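Local coordinates for ribosome-inactivating protein (Lychnis chalcedonica, PDB 2G5X), which is a plant ribosome-inactivating protein, a single-chain toxin built from a mixed beta sheet packed against a set of helices, at residues V31-K39 and M226-N234; R64-Q74 and A85-L95. All blocks are in the same frame, centred on the assembly; numbering follows the deposited sequence.

Interaction 1 (V31-K39 and M226-N234); sequences VCNIPVTKK and MKLGLLLYN
V36 and L231 form a single backbone bridge between two segments running parallel: L231 N gives a hydrogen bond to P35 O (2.8 Å), and T37 N returns one to L231 O (2.9 Å). L231 packs its CG against I34 CG2 (3.7 Å) and its CD1 beside V31 CB (3.8 Å), while V36 CG2 meets its CB obliquely. L230 crosses the P35 ring at about a right angle, CD1 against CG. T37 OG1 sits between its own backbone N and carbonyl carbon (chi1 66°), where it accepts a bent bond from Y233 N (3.2 Å, 136°); its stronger partner is S66 O. The Y233 ring is sandwiched, with L232 CG over one face and K39 CB over the other, 3.7 Å from the ring centroid in a CH-pi contact. K39 stays extended across the ring, its CG and CD by CE1, and a water joins its NZ to N234 O of the C-terminal carboxylate. From C32, inside the type I' turn V31-I34, a disulfide ties the loop to C214. Bridge and packing hold the C-terminal tail of this ribosome-inactivating fold to the loop between helix 10-25 and strand 45-51.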
loop_
_atom_site.group_PDB
_atom_site.type_symbol
_atom_site.label_atom_id
_atom_site.label_comp_id
_atom_site.label_asym_id
_atom_site.label_seq_id
_atom_site.Cartn_x
_atom_site.Cartn_y
_atom_site.Cartn_z
ATOM N N VAL A 31 5.378 17.603 -10.888
ATOM C CA VAL A 31 4.825 18.909 -10.534
ATOM C C VAL A 31 5.418 19.283 -9.177
ATOM O O VAL A 31 5.283 18.536 -8.208
ATOM C CB VAL A 31 3.280 18.849 -10.447
ATOM C CG1 VAL A 31 2.723 20.188 -9.981
ATOM C CG2 VAL A 31 2.706 18.487 -11.809
ATOM N N CYS A 32 6.083 20.435 -9.114
ATOM C CA CYS A 32 6.729 20.880 -7.879
ATOM C C CYS A 32 7.717 19.792 -7.447
ATOM O O CYS A 32 7.978 19.604 -6.256
ATOM C CB CYS A 32 5.697 21.112 -6.768
ATOM S SG CYS A 32 4.401 22.340 -7.144
ATOM N N ASN A 33 8.253 19.085 -8.442
ATOM C CA ASN A 33 9.209 17.996 -8.244
ATOM C C ASN A 33 8.603 16.821 -7.478
ATOM O O ASN A 33 9.275 16.171 -6.675
ATOM C CB ASN A 33 10.469 18.501 -7.530
ATOM C CG ASN A 33 11.618 17.511 -7.606
ATOM O OD1 ASN A 33 11.800 16.836 -8.620
ATOM N ND2 ASN A 33 12.410 17.432 -6.542
ATOM N N ILE A 34 7.325 16.563 -7.734
ATOM C CA ILE A 34 6.604 15.461 -7.101
ATOM C C ILE A 34 5.968 14.628 -8.216
ATOM O O ILE A 34 5.353 15.179 -9.130
ATOM C CB ILE A 34 5.465 15.975 -6.186
ATOM C CG1 ILE A 34 6.018 16.932 -5.128
ATOM C CG2 ILE A 34 4.762 14.788 -5.520
ATOM C CD1 ILE A 34 4.935 17.641 -4.339
ATOM N N PRO A 35 6.116 13.294 -8.168
ATOM C CA PRO A 35 5.512 12.472 -9.223
ATOM C C PRO A 35 3.984 12.530 -9.173
ATOM O O PRO A 35 3.395 12.712 -8.107
ATOM C CB PRO A 35 6.069 11.076 -8.939
ATOM C CG PRO A 35 6.281 11.086 -7.460
ATOM C CD PRO A 35 6.856 12.462 -7.204
ATOM N N VAL A 36 3.351 12.377 -10.332
ATOM C CA VAL A 36 1.895 12.445 -10.433
ATOM C C VAL A 36 1.320 11.198 -11.099
ATOM O O VAL A 36 1.872 10.705 -12.080
ATOM C CB VAL A 36 1.478 13.677 -11.265
ATOM C CG1 VAL A 36 -0.030 13.879 -11.194
ATOM C CG2 VAL A 36 2.230 14.914 -10.775
ATOM N N THR A 37 0.210 10.686 -10.574
ATOM C CA THR A 37 -0.401 9.503 -11.168
ATOM C C THR A 37 -1.117 9.888 -12.460
ATOM O O THR A 37 -1.384 11.069 -12.711
ATOM C CB THR A 37 -1.426 8.837 -10.224
ATOM O OG1 THR A 37 -2.543 9.713 -10.027
ATOM C CG2 THR A 37 -0.781 8.517 -8.879
ATOM N N LYS A 38 -1.415 8.885 -13.278
ATOM C CA LYS A 38 -2.098 9.100 -14.548
ATOM C C LYS A 38 -3.517 8.540 -14.466
ATOM O O LYS A 38 -3.717 7.372 -14.126
ATOM C CB LYS A 38 -1.334 8.401 -15.678
ATOM C CG LYS A 38 0.173 8.324 -15.470
ATOM C CD LYS A 38 0.805 9.684 -15.188
ATOM C CE LYS A 38 2.290 9.530 -14.867
ATOM N NZ LYS A 38 2.950 10.817 -14.492
ATOM N N LYS A 39 -4.501 9.373 -14.787
ATOM C CA LYS A 39 -5.898 8.955 -14.729
ATOM C C LYS A 39 -6.194 7.729 -15.591
ATOM O O LYS A 39 -6.998 6.872 -15.210
ATOM C CB LYS A 39 -6.804 10.116 -15.149
ATOM C CG LYS A 39 -8.280 9.898 -14.862
ATOM C CD LYS A 39 -9.069 11.184 -15.080
ATOM C CE LYS A 39 -10.535 11.006 -14.732
ATOM N NZ LYS A 39 -11.287 12.288 -14.856
ATOM N N MET A 226 0.665 18.694 4.685
ATOM C CA MET A 226 0.288 18.684 3.275
ATOM C C MET A 226 1.416 18.378 2.292
ATOM O O MET A 226 1.178 18.304 1.087
ATOM C CB MET A 226 -0.360 20.021 2.894
ATOM C CG MET A 226 -1.675 20.300 3.610
ATOM S SD MET A 226 -2.548 21.731 2.931
ATOM C CE MET A 226 -1.624 23.068 3.680
ATOM N N LYS A 227 2.634 18.197 2.792
ATOM C CA LYS A 227 3.774 17.901 1.926
ATOM C C LYS A 227 3.596 16.520 1.291
ATOM O O LYS A 227 3.889 15.493 1.909
ATOM C CB LYS A 227 5.074 17.935 2.736
ATOM C CG LYS A 227 6.296 18.400 1.957
ATOM C CD LYS A 227 6.456 19.915 2.043
ATOM C CE LYS A 227 7.501 20.423 1.061
ATOM N NZ LYS A 227 7.676 21.900 1.145
ATOM N N LEU A 228 3.127 16.490 0.049
ATOM C CA LEU A 228 2.888 15.217 -0.627
ATOM C C LEU A 228 4.110 14.591 -1.293
ATOM O O LEU A 228 5.005 15.293 -1.768
ATOM C CB LEU A 228 1.775 15.385 -1.664
ATOM C CG LEU A 228 0.455 15.921 -1.109
ATOM C CD1 LEU A 228 -0.573 15.989 -2.223
ATOM C CD2 LEU A 228 -0.043 15.027 0.020
ATOM N N GLY A 229 4.138 13.260 -1.299
ATOM C CA GLY A 229 5.220 12.523 -1.927
ATOM C C GLY A 229 4.770 11.980 -3.274
ATOM O O GLY A 229 5.583 11.524 -4.078
ATOM N N LEU A 230 3.463 12.027 -3.513
ATOM C CA LEU A 230 2.867 11.558 -4.762
ATOM C C LEU A 230 1.587 12.355 -4.973
ATOM O O LEU A 230 0.775 12.482 -4.057
ATOM C CB LEU A 230 2.532 10.059 -4.673
ATOM C CG LEU A 230 1.794 9.433 -5.866
ATOM C CD1 LEU A 230 2.711 9.407 -7.085
ATOM C CD2 LEU A 230 1.346 8.012 -5.522
ATOM N N LEU A 231 1.407 12.904 -6.169
ATOM C CA LEU A 231 0.204 13.675 -6.453
ATOM C C LEU A 231 -0.775 12.861 -7.273
ATOM O O LEU A 231 -0.384 11.992 -8.049
ATOM C CB LEU A 231 0.532 14.954 -7.238
ATOM C CG LEU A 231 1.472 16.002 -6.640
ATOM C CD1 LEU A 231 1.473 17.230 -7.539
ATOM C CD2 LEU A 231 1.017 16.384 -5.244
ATOM N N LEU A 232 -2.056 13.145 -7.085
ATOM C CA LEU A 232 -3.097 12.487 -7.851
ATOM C C LEU A 232 -3.247 13.345 -9.109
ATOM O O LEU A 232 -2.945 14.540 -9.092
ATOM C CB LEU A 232 -4.409 12.485 -7.061
ATOM C CG LEU A 232 -5.652 11.862 -7.705
ATOM C CD1 LEU A 232 -5.501 10.351 -7.751
ATOM C CD2 LEU A 232 -6.890 12.242 -6.902
ATOM N N TYR A 233 -3.686 12.736 -10.203
ATOM C CA TYR A 233 -3.900 13.474 -11.441
ATOM C C TYR A 233 -4.909 14.587 -11.137
ATOM O O TYR A 233 -5.621 14.524 -10.135
ATOM C CB TYR A 233 -4.464 12.526 -12.500
ATOM C CG TYR A 233 -5.679 11.766 -12.022
ATOM C CD1 TYR A 233 -6.942 12.355 -12.030
ATOM C CD2 TYR A 233 -5.560 10.467 -11.523
ATOM C CE1 TYR A 233 -8.060 11.674 -11.547
ATOM C CE2 TYR A 233 -6.670 9.778 -11.039
ATOM C CZ TYR A 233 -7.915 10.389 -11.055
ATOM O OH TYR A 233 -9.014 9.716 -10.574
ATOM N N ASN A 234 -4.968 15.606 -11.989
ATOM C CA ASN A 234 -5.917 16.693 -11.765
ATOM C C ASN A 234 -6.889 16.795 -12.936
ATOM O O ASN A 234 -6.929 15.837 -13.740
ATOM C CB ASN A 234 -5.178 18.023 -11.557
ATOM C CG ASN A 234 -4.775 18.688 -12.858
ATOM O OD1 ASN A 234 -4.340 18.029 -13.800
ATOM N ND2 ASN A 234 -4.901 20.011 -12.906
ATOM O OXT ASN A 234 -7.609 17.812 -13.027
HETATM O O HOH W 1 -9.666 14.762 -13.541
#

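Interaction 2 (R64-Q74 and A85-L95)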
loop_
_atom_site.group_PDB
_atom_site.type_symbol
_atom_site.label_atom_id
_atom_site.label_comp_id
_atom_site.label_asym_id
_atom_site.label_seq_id
_atom_site.Cartn_x
_atom_site.Cartn_y
_atom_site.Cartn_z
ATOM N N ARG A 64 -3.323 -0.517 -8.095
ATOM C CA ARG A 64 -3.829 0.103 -9.320
ATOM C C ARG A 64 -3.001 1.384 -9.456
ATOM O O ARG A 64 -2.908 2.171 -8.515
ATOM C CB ARG A 64 -5.325 0.421 -9.182
ATOM C CG ARG A 64 -5.913 1.240 -10.334
ATOM C CD ARG A 64 -7.447 1.164 -10.364
ATOM N NE ARG A 64 -7.907 -0.160 -10.785
ATOM C CZ ARG A 64 -8.548 -1.025 -10.004
ATOM N NH1 ARG A 64 -8.830 -0.717 -8.744
ATOM N NH2 ARG A 64 -8.892 -2.214 -10.482
ATOM N N ALA A 65 -2.396 1.582 -10.624
ATOM C CA ALA A 65 -1.516 2.725 -10.874
ATOM C C ALA A 65 -2.125 4.127 -10.899
ATOM O O ALA A 65 -1.436 5.111 -10.617
ATOM C CB ALA A 65 -0.737 2.484 -12.164
ATOM N N SER A 66 -3.405 4.228 -11.228
ATOM C CA SER A 66 -4.055 5.531 -11.298
ATOM C C SER A 66 -4.325 6.177 -9.945
ATOM O O SER A 66 -4.358 7.406 -9.838
ATOM C CB SER A 66 -5.378 5.415 -12.058
ATOM O OG SER A 66 -6.269 4.540 -11.389
ATOM N N ASP A 67 -4.515 5.354 -8.917
ATOM C CA ASP A 67 -4.836 5.865 -7.588
ATOM C C ASP A 67 -4.129 5.190 -6.413
ATOM O O ASP A 67 -4.458 5.461 -5.258
ATOM C CB ASP A 67 -6.348 5.781 -7.369
ATOM C CG ASP A 67 -6.893 4.373 -7.571
ATOM O OD1 ASP A 67 -6.086 3.434 -7.735
ATOM O OD2 ASP A 67 -8.130 4.202 -7.562
ATOM N N ALA A 68 -3.167 4.319 -6.708
ATOM C CA ALA A 68 -2.408 3.608 -5.674
ATOM C C ALA A 68 -3.313 2.779 -4.752
ATOM O O ALA A 68 -3.092 2.699 -3.545
ATOM C CB ALA A 68 -1.583 4.609 -4.853
ATOM N N TYR A 69 -4.316 2.141 -5.345
ATOM C CA TYR A 69 -5.283 1.321 -4.615
ATOM C C TYR A 69 -4.897 -0.169 -4.643
ATOM O O TYR A 69 -4.664 -0.730 -5.709
ATOM C CB TYR A 69 -6.656 1.540 -5.252
ATOM C CG TYR A 69 -7.830 1.024 -4.467
ATOM C CD1 TYR A 69 -8.368 -0.235 -4.729
ATOM C CD2 TYR A 69 -8.423 1.804 -3.477
ATOM C CE1 TYR A 69 -9.470 -0.703 -4.026
ATOM C CE2 TYR A 69 -9.527 1.345 -2.767
ATOM C CZ TYR A 69 -10.045 0.094 -3.046
ATOM O OH TYR A 69 -11.143 -0.360 -2.353
ATOM N N LEU A 70 -4.834 -0.805 -3.471
ATOM C CA LEU A 70 -4.464 -2.226 -3.378
ATOM C C LEU A 70 -5.582 -3.160 -3.858
ATOM O O LEU A 70 -6.695 -3.128 -3.330
ATOM C CB LEU A 70 -4.092 -2.583 -1.931
ATOM C CG LEU A 70 -3.627 -4.026 -1.683
ATOM C CD1 LEU A 70 -2.275 -4.256 -2.344
ATOM C CD2 LEU A 70 -3.536 -4.291 -0.184
ATOM N N VAL A 71 -5.279 -4.002 -4.845
ATOM C CA VAL A 71 -6.279 -4.921 -5.390
ATOM C C VAL A 71 -6.071 -6.397 -5.045
ATOM O O VAL A 71 -6.956 -7.219 -5.290
ATOM C CB VAL A 71 -6.379 -4.795 -6.934
ATOM C CG1 VAL A 71 -6.721 -3.353 -7.321
ATOM C CG2 VAL A 71 -5.070 -5.231 -7.586
ATOM N N GLY A 72 -4.917 -6.735 -4.476
ATOM C CA GLY A 72 -4.649 -8.120 -4.120
ATOM C C GLY A 72 -3.171 -8.392 -3.906
ATOM O O GLY A 72 -2.366 -7.460 -3.875
ATOM N N PHE A 73 -2.808 -9.666 -3.765
ATOM C CA PHE A 73 -1.411 -10.044 -3.556
ATOM C C PHE A 73 -1.106 -11.469 -4.026
ATOM O O PHE A 73 -2.010 -12.277 -4.239
ATOM C CB PHE A 73 -1.035 -9.914 -2.074
ATOM C CG PHE A 73 -1.744 -10.892 -1.174
ATOM C CD1 PHE A 73 -2.979 -10.578 -0.617
ATOM C CD2 PHE A 73 -1.184 -12.139 -0.902
ATOM C CE1 PHE A 73 -3.649 -11.491 0.197
ATOM C CE2 PHE A 73 -1.843 -13.061 -0.089
ATOM C CZ PHE A 73 -3.079 -12.736 0.462
ATOM N N GLN A 74 0.183 -11.763 -4.172
ATOM C CA GLN A 74 0.648 -13.075 -4.616
ATOM C C GLN A 74 1.573 -13.729 -3.586
ATOM O O GLN A 74 2.490 -13.087 -3.079
ATOM C CB GLN A 74 1.394 -12.923 -5.950
ATOM C CG GLN A 74 2.275 -14.101 -6.345
ATOM C CD GLN A 74 3.181 -13.759 -7.518
ATOM O OE1 GLN A 74 2.764 -13.801 -8.676
ATOM N NE2 GLN A 74 4.422 -13.398 -7.216
ATOM N N ALA A 85 -1.981 -16.120 -7.504
ATOM C CA ALA A 85 -2.518 -14.758 -7.513
ATOM C C ALA A 85 -3.839 -14.691 -6.754
ATOM O O ALA A 85 -4.784 -15.405 -7.085
ATOM C CB ALA A 85 -2.725 -14.288 -8.953
ATOM N N ASN A 86 -3.903 -13.817 -5.750
ATOM C CA ASN A 86 -5.101 -13.657 -4.921
ATOM C C ASN A 86 -5.698 -12.252 -5.053
ATOM O O ASN A 86 -5.042 -11.264 -4.722
ATOM C CB ASN A 86 -4.751 -13.896 -3.447
ATOM C CG ASN A 86 -3.939 -15.159 -3.229
ATOM O OD1 ASN A 86 -4.470 -16.269 -3.261
ATOM N ND2 ASN A 86 -2.635 -14.993 -3.012
ATOM N N PHE A 87 -6.940 -12.159 -5.519
ATOM C CA PHE A 87 -7.597 -10.858 -5.665
ATOM C C PHE A 87 -8.707 -10.654 -4.639
ATOM O O PHE A 87 -9.381 -11.608 -4.249
ATOM C CB PHE A 87 -8.206 -10.710 -7.060
ATOM C CG PHE A 87 -7.192 -10.615 -8.155
ATOM C CD1 PHE A 87 -6.968 -11.687 -9.013
ATOM C CD2 PHE A 87 -6.444 -9.453 -8.315
ATOM C CE1 PHE A 87 -6.006 -11.602 -10.023
ATOM C CE2 PHE A 87 -5.482 -9.357 -9.319
ATOM C CZ PHE A 87 -5.262 -10.435 -10.174
ATOM N N PHE A 88 -8.894 -9.410 -4.202
ATOM C CA PHE A 88 -9.958 -9.107 -3.253
ATOM C C PHE A 88 -11.276 -9.487 -3.931
ATOM O O PHE A 88 -11.377 -9.467 -5.158
ATOM C CB PHE A 88 -9.943 -7.619 -2.873
ATOM C CG PHE A 88 -8.853 -7.253 -1.899
ATOM C CD1 PHE A 88 -7.934 -6.250 -2.199
ATOM C CD2 PHE A 88 -8.746 -7.916 -0.677
ATOM C CE1 PHE A 88 -6.923 -5.912 -1.296
ATOM C CE2 PHE A 88 -7.739 -7.587 0.231
ATOM C CZ PHE A 88 -6.826 -6.584 -0.078
ATOM N N SER A 89 -12.278 -9.837 -3.130
ATOM C CA SER A 89 -13.566 -10.263 -3.662
ATOM C C SER A 89 -14.242 -9.289 -4.620
ATOM O O SER A 89 -14.966 -9.718 -5.517
ATOM C CB SER A 89 -14.524 -10.591 -2.514
ATOM O OG SER A 89 -14.835 -9.432 -1.762
ATOM N N ASP A 90 -14.011 -7.991 -4.435
ATOM C CA ASP A 90 -14.633 -6.982 -5.291
ATOM C C ASP A 90 -13.792 -6.591 -6.503
ATOM O O ASP A 90 -14.202 -5.758 -7.306
ATOM C CB ASP A 90 -14.996 -5.737 -4.464
ATOM C CG ASP A 90 -13.789 -5.086 -3.810
ATOM O OD1 ASP A 90 -12.789 -5.787 -3.556
ATOM O OD2 ASP A 90 -13.854 -3.870 -3.530
ATOM N N GLU A 91 -12.618 -7.204 -6.633
ATOM C CA GLU A 91 -11.731 -6.941 -7.761
ATOM C C GLU A 91 -11.553 -8.216 -8.591
ATOM O O GLU A 91 -11.081 -8.164 -9.728
ATOM C CB GLU A 91 -10.356 -6.474 -7.268
ATOM C CG GLU A 91 -10.307 -5.062 -6.685
ATOM C CD GLU A 91 -10.406 -3.969 -7.740
ATOM O OE1 GLU A 91 -10.324 -4.280 -8.948
ATOM O OE2 GLU A 91 -10.557 -2.787 -7.356
ATOM N N TYR A 92 -11.948 -9.354 -8.021
ATOM C CA TYR A 92 -11.801 -10.655 -8.680
ATOM C C TYR A 92 -12.457 -10.789 -10.057
ATOM O O TYR A 92 -11.817 -11.240 -11.007
ATOM C CB TYR A 92 -12.324 -11.773 -7.764
ATOM C CG TYR A 92 -12.098 -13.173 -8.297
ATOM C CD1 TYR A 92 -10.873 -13.819 -8.127
ATOM C CD2 TYR A 92 -13.108 -13.848 -8.982
ATOM C CE1 TYR A 92 -10.662 -15.112 -8.627
ATOM C CE2 TYR A 92 -12.908 -15.132 -9.488
ATOM C CZ TYR A 92 -11.686 -15.758 -9.308
ATOM O OH TYR A 92 -11.491 -17.026 -9.814
ATOM N N ARG A 93 -13.725 -10.413 -10.175
ATOM C CA ARG A 93 -14.398 -10.536 -11.465
ATOM C C ARG A 93 -13.724 -9.732 -12.575
ATOM O O ARG A 93 -13.629 -10.197 -13.711
ATOM C CB ARG A 93 -15.871 -10.120 -11.356
ATOM C CG ARG A 93 -16.717 -11.020 -10.466
ATOM C CD ARG A 93 -16.640 -12.492 -10.885
ATOM N NE ARG A 93 -17.612 -13.302 -10.157
ATOM C CZ ARG A 93 -18.868 -13.501 -10.547
ATOM N NH1 ARG A 93 -19.312 -12.958 -11.674
ATOM N NH2 ARG A 93 -19.690 -14.223 -9.795
ATOM N N ALA A 94 -13.239 -8.539 -12.250
ATOM C CA ALA A 94 -12.604 -7.697 -13.255
ATOM C C ALA A 94 -11.159 -8.050 -13.593
ATOM O O ALA A 94 -10.729 -7.869 -14.734
ATOM C CB ALA A 94 -12.684 -6.234 -12.824
ATOM N N LEU A 95 -10.419 -8.574 -12.620
ATOM C CA LEU A 95 -9.008 -8.875 -12.834
ATOM C C LEU A 95 -8.573 -10.341 -12.942
ATOM O O LEU A 95 -7.501 -10.616 -13.479
ATOM C CB LEU A 95 -8.184 -8.198 -11.728
ATOM C CG LEU A 95 -8.514 -6.732 -11.403
ATOM C CD1 LEU A 95 -7.616 -6.249 -10.275
ATOM C CD2 LEU A 95 -8.321 -5.860 -12.638
#
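A85 faces Q74 as a non-hydrogen-bonded pair of an antiparallel hairpin whose strands meet at 156°. One residue on, N86 pairs with F73 through both backbone bonds and adds its side chain: F73 O receives N86 N (2.9 Å) and N86 ND2 (3.0 Å) from opposite faces of the carbonyl plane. D75 OD1 takes a second bond from ND2, so the amide is held at two points; the F73 ring brings CE2 up to ND2, with N86 CB over one face. N86 O, besides accepting from F73 N, makes a CA-H...O contact with G72 CA (3.2 Å), an approach this close because G72 has no side chain to run into that oxygen. F87 is next, opposite G72, with its ring edge at V71 O. F88 leaves the strand, yet F88 N still bonds to V71 O (3.1 Å), and the ring turns its edge to strand 69-74, CE1 standing 3.5 Å from L70 O. The E91 side chain bends at chi2 (-73°), carrying the carboxylate past V71 CG1 to R64. There OE1 meets R64 NH2 (2.9 Å) and OE2 meets R64 NH1 (3.0 Å), an end-on, two-pronged salt bridge with the flat groups 33° apart; N42 O takes the third nitrogen, NE, which helps fix the guanidinium. L95, in the short helix, sets CD1 on V71 CG2 (3.8 Å) and CB over a face of the F87 ring. F45 of strand 45-51 and I102 of helix 99-102 pack around L95, while strand 58-64 flanks 69-74 on its other edge.

Interaction 2 is the more deeply buried, lying within the mixed sheet and the short helix that follows strand 83-87; interaction 1 is partly buried, with its lysine and carboxylate end at the surface. The difference shows in their chemistry. Regular strand pairing, phenylalanine rings and a direct salt bridge hold 64-74 to 85-95, close in sequence, whereas one isolated bridge, leucine packing, the Y233-K39 CH-pi contact and a water bridge between K39 and the C-terminal carboxylate join 31-39 to 226-234, 187 residues apart. The centres are about 22 Å apart, but the edges meet at S66: T37 and the Y233 ring both reach its carbonyl, so the turn before strand 69-76 touches both segments of interaction 1.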